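Local structure of putative uncharacterized protein (Streptococcus mutans, 3BGK) at residues 276-288 with 298-310. The protein probably repairs hydrated NAD(P)H by dehydrating the S-form of NAD(P)HX, with ADP converted to AMP. Numbering follows the deposited sequence.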
# COMPACT_ATOMS: atom_id res chain seq x y z
N VAL A 276 16.31 -21.07 7.90
CA VAL A 276 15.67 -22.00 6.97
C VAL A 276 14.53 -22.77 7.64
O VAL A 276 13.47 -22.94 7.02
CB VAL A 276 16.69 -22.97 6.34
CG1 VAL A 276 16.00 -24.01 5.44
CG2 VAL A 276 17.72 -22.19 5.53
N PHE A 277 14.73 -23.20 8.88
CA PHE A 277 13.67 -23.92 9.59
C PHE A 277 12.44 -23.04 9.81
O PHE A 277 11.32 -23.46 9.54
CB PHE A 277 14.15 -24.49 10.94
CG PHE A 277 13.02 -25.01 11.81
CD1 PHE A 277 12.51 -26.29 11.62
CD2 PHE A 277 12.45 -24.21 12.80
CE1 PHE A 277 11.46 -26.77 12.40
CE2 PHE A 277 11.40 -24.68 13.59
CZ PHE A 277 10.91 -25.97 13.39
N LEU A 278 12.67 -21.83 10.32
CA LEU A 278 11.57 -20.95 10.70
C LEU A 278 10.69 -20.53 9.52
O LEU A 278 9.48 -20.47 9.63
CB LEU A 278 12.11 -19.72 11.45
CG LEU A 278 11.08 -19.00 12.32
CD1 LEU A 278 10.54 -19.92 13.39
CD2 LEU A 278 11.72 -17.79 12.93
N HIS A 279 11.34 -20.25 8.39
CA HIS A 279 10.68 -19.98 7.12
C HIS A 279 9.58 -21.02 6.84
O HIS A 279 8.40 -20.67 6.70
CB HIS A 279 11.76 -19.95 6.04
CG HIS A 279 11.24 -19.87 4.64
ND1 HIS A 279 11.01 -20.99 3.86
CD2 HIS A 279 10.97 -18.80 3.85
CE1 HIS A 279 10.59 -20.61 2.67
NE2 HIS A 279 10.57 -19.29 2.63
N SER A 280 9.96 -22.30 6.81
CA SER A 280 9.00 -23.40 6.56
C SER A 280 8.06 -23.68 7.73
O SER A 280 6.90 -24.05 7.52
CB SER A 280 9.73 -24.69 6.16
OG SER A 280 10.10 -24.66 4.80
N TYR A 281 8.56 -23.50 8.95
CA TYR A 281 7.76 -23.68 10.15
C TYR A 281 6.58 -22.71 10.18
O TYR A 281 5.47 -23.10 10.53
CB TYR A 281 8.63 -23.50 11.40
CG TYR A 281 7.88 -23.49 12.71
CD1 TYR A 281 7.57 -24.67 13.38
CD2 TYR A 281 7.50 -22.28 13.30
CE1 TYR A 281 6.89 -24.65 14.59
CE2 TYR A 281 6.82 -22.26 14.50
CZ TYR A 281 6.52 -23.45 15.15
OH TYR A 281 5.85 -23.42 16.35
N ILE A 282 6.83 -21.46 9.80
CA ILE A 282 5.77 -20.45 9.72
C ILE A 282 4.76 -20.83 8.62
O ILE A 282 3.54 -20.77 8.83
CB ILE A 282 6.35 -19.02 9.52
CG1 ILE A 282 7.07 -18.56 10.79
CG2 ILE A 282 5.25 -18.03 9.14
CD1 ILE A 282 8.05 -17.41 10.59
N ALA A 283 5.28 -21.24 7.46
CA ALA A 283 4.46 -21.69 6.35
C ALA A 283 3.55 -22.85 6.76
O ALA A 283 2.37 -22.88 6.38
CB ALA A 283 5.33 -22.09 5.16
N ASP A 284 4.09 -23.77 7.56
CA ASP A 284 3.32 -24.88 8.14
C ASP A 284 2.18 -24.39 9.02
O ASP A 284 1.08 -24.92 8.94
CB ASP A 284 4.21 -25.86 8.92
CG ASP A 284 4.83 -26.93 8.02
OD1 ASP A 284 5.12 -26.64 6.84
OD2 ASP A 284 5.02 -28.08 8.49
N GLN A 285 2.44 -23.39 9.85
CA GLN A 285 1.39 -22.81 10.70
C GLN A 285 0.30 -22.12 9.89
O GLN A 285 -0.89 -22.30 10.17
CB GLN A 285 1.97 -21.82 11.70
CG GLN A 285 2.42 -22.46 12.99
CD GLN A 285 3.05 -21.47 13.94
OE1 GLN A 285 2.93 -20.25 13.78
NE2 GLN A 285 3.73 -21.99 14.94
N LEU A 286 0.71 -21.34 8.89
CA LEU A 286 -0.22 -20.62 8.03
C LEU A 286 -1.03 -21.54 7.10
O LEU A 286 -2.10 -21.14 6.61
CB LEU A 286 0.51 -19.54 7.21
CG LEU A 286 0.99 -18.29 7.96
CD1 LEU A 286 1.84 -17.41 7.07
CD2 LEU A 286 -0.19 -17.51 8.54
N SER A 287 -0.53 -22.75 6.88
CA SER A 287 -1.15 -23.72 5.98
C SER A 287 -2.48 -24.29 6.49
O SER A 287 -3.34 -24.68 5.69
CB SER A 287 -0.20 -24.88 5.67
OG SER A 287 -0.02 -25.72 6.80
N LYS A 288 -2.63 -24.33 7.81
CA LYS A 288 -3.86 -24.86 8.41
C LYS A 288 -5.08 -24.07 7.94
O LYS A 288 -6.20 -24.57 7.95
CB LYS A 288 -3.78 -24.86 9.94
CG LYS A 288 -2.52 -25.50 10.54
CD LYS A 288 -2.36 -26.96 10.11
CE LYS A 288 -1.03 -27.53 10.60
NZ LYS A 288 -0.68 -28.82 9.92
N ILE A 298 4.02 -14.81 5.15
CA ILE A 298 5.02 -15.40 6.05
C ILE A 298 5.84 -14.31 6.76
O ILE A 298 6.10 -14.41 7.96
CB ILE A 298 5.98 -16.34 5.28
CG1 ILE A 298 5.25 -17.62 4.88
CG2 ILE A 298 7.22 -16.67 6.10
CD1 ILE A 298 6.04 -18.51 3.94
N SER A 299 6.24 -13.30 5.99
CA SER A 299 7.01 -12.16 6.50
C SER A 299 6.29 -11.42 7.62
O SER A 299 6.92 -11.02 8.61
CB SER A 299 7.36 -11.19 5.37
OG SER A 299 8.39 -11.72 4.56
N ALA A 300 4.99 -11.24 7.45
CA ALA A 300 4.14 -10.55 8.42
C ALA A 300 4.12 -11.25 9.78
O ALA A 300 3.93 -10.59 10.82
CB ALA A 300 2.73 -10.40 7.87
N GLU A 301 4.34 -12.56 9.77
CA GLU A 301 4.26 -13.40 10.97
C GLU A 301 5.58 -13.58 11.71
O GLU A 301 5.58 -14.00 12.87
CB GLU A 301 3.70 -14.78 10.62
CG GLU A 301 2.27 -14.76 10.06
CD GLU A 301 1.27 -14.15 11.03
OE1 GLU A 301 1.32 -14.47 12.24
OE2 GLU A 301 0.43 -13.35 10.57
N ILE A 302 6.69 -13.24 11.05
CA ILE A 302 8.04 -13.52 11.55
C ILE A 302 8.31 -13.12 13.01
O ILE A 302 8.66 -13.99 13.80
CB ILE A 302 9.15 -12.97 10.59
CG1 ILE A 302 9.14 -13.72 9.26
CG2 ILE A 302 10.54 -13.10 11.23
CD1 ILE A 302 10.01 -13.12 8.18
N THR A 303 8.17 -11.84 13.37
CA THR A 303 8.50 -11.45 14.76
C THR A 303 7.64 -12.07 15.84
O THR A 303 8.14 -12.36 16.92
CB THR A 303 8.56 -9.93 15.03
OG1 THR A 303 7.57 -9.23 14.27
CG2 THR A 303 9.92 -9.41 14.74
N ARG A 304 6.35 -12.24 15.57
CA ARG A 304 5.48 -12.90 16.54
C ARG A 304 6.00 -14.30 16.87
O ARG A 304 5.99 -14.72 18.02
CB ARG A 304 4.03 -12.96 16.05
CG ARG A 304 3.07 -13.59 17.06
CD ARG A 304 1.66 -13.75 16.50
NE ARG A 304 1.61 -14.49 15.24
CZ ARG A 304 1.76 -15.81 15.12
NH1 ARG A 304 2.01 -16.57 16.19
NH2 ARG A 304 1.69 -16.38 13.92
N VAL A 305 6.49 -14.99 15.84
CA VAL A 305 6.98 -16.36 16.00
C VAL A 305 8.40 -16.40 16.57
O VAL A 305 8.70 -17.24 17.42
CB VAL A 305 6.88 -17.17 14.69
CG1 VAL A 305 7.40 -18.58 14.88
CG2 VAL A 305 5.44 -17.19 14.18
N MSE A 306 9.25 -15.48 16.13
CA MSE A 306 10.58 -15.34 16.72
C MSE A 306 10.47 -15.03 18.20
O MSE A 306 11.22 -15.58 19.01
CB MSE A 306 11.41 -14.27 16.00
CG MSE A 306 11.87 -14.66 14.62
SE MSE A 306 13.08 -13.38 13.79
CE MSE A 306 14.67 -13.71 14.87
N LYS A 307 9.53 -14.15 18.56
CA LYS A 307 9.20 -13.85 19.95
C LYS A 307 8.86 -15.11 20.75
O LYS A 307 9.37 -15.29 21.86
CB LYS A 307 8.06 -12.84 20.04
CG LYS A 307 7.64 -12.48 21.46
CD LYS A 307 8.76 -11.76 22.19
CE LYS A 307 8.45 -11.64 23.68
NZ LYS A 307 9.52 -10.87 24.37
N GLU A 308 8.00 -15.96 20.18
CA GLU A 308 7.67 -17.27 20.75
C GLU A 308 8.90 -18.17 20.86
O GLU A 308 9.05 -18.91 21.83
CB GLU A 308 6.62 -17.99 19.89
CG GLU A 308 5.21 -17.42 19.93
CD GLU A 308 4.22 -18.28 19.13
OE1 GLU A 308 4.60 -18.79 18.04
OE2 GLU A 308 3.06 -18.44 19.57
N MSE A 309 9.76 -18.13 19.84
CA MSE A 309 10.96 -18.96 19.81
C MSE A 309 11.96 -18.53 20.87
O MSE A 309 12.70 -19.35 21.40
CB MSE A 309 11.62 -18.92 18.42
CG MSE A 309 10.84 -19.65 17.34
SE MSE A 309 10.91 -21.60 17.49
CE MSE A 309 9.07 -22.02 17.02
N SER A 310 11.97 -17.23 21.18
CA SER A 310 12.86 -16.68 22.20
C SER A 310 12.34 -16.99 23.60
O SER A 310 13.08 -16.89 24.58
CB SER A 310 13.12 -15.18 21.99
OG SER A 310 12.03 -14.37 22.43
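Ile282 plugs into the hollow formed by Ile298, Glu301, Ile302 and Val305, where its two branches meet different residues. With CG1 anti to the carbonyl carbon (chi1 -69°) and the chain extended beyond it, CD1 reaches Ile302, while CG2 lies 3.9 Å from CG2 of Ile298. Ile298 and Val305 are knobs in turn: Ile298 sits among His279, Ile282, Ala283 and Leu286, and the small methyl of Ala283 lets CD1 of Ile298 come in against it. The compact fork of Val305 sends CG1 to Leu278, 3.7 Å from CD1, and to the edge of the Tyr281 ring. Such interlocking joins the last two helices of the alpha/beta three-layer sandwich, 268-287 and 295-310, whose segment axes cross at 106° and approach to 9.8 Å. Leu278 and Ile298 also touch helix 249-263, which extends the apolar packing. Met309 (modelled as selenomethionine), with the long unbranched chain of methionine, bends to bring CE near CE2 of Tyr281, with SE more distant above the ring face. Beyond Val305, toward the partly exposed side, the contact turns polar and looser. Arg304 NH2 donates to Glu301 OE1 at 2.6 Å; the salt bridge pairs the two charged ends, while Glu301 CG packs against Leu286.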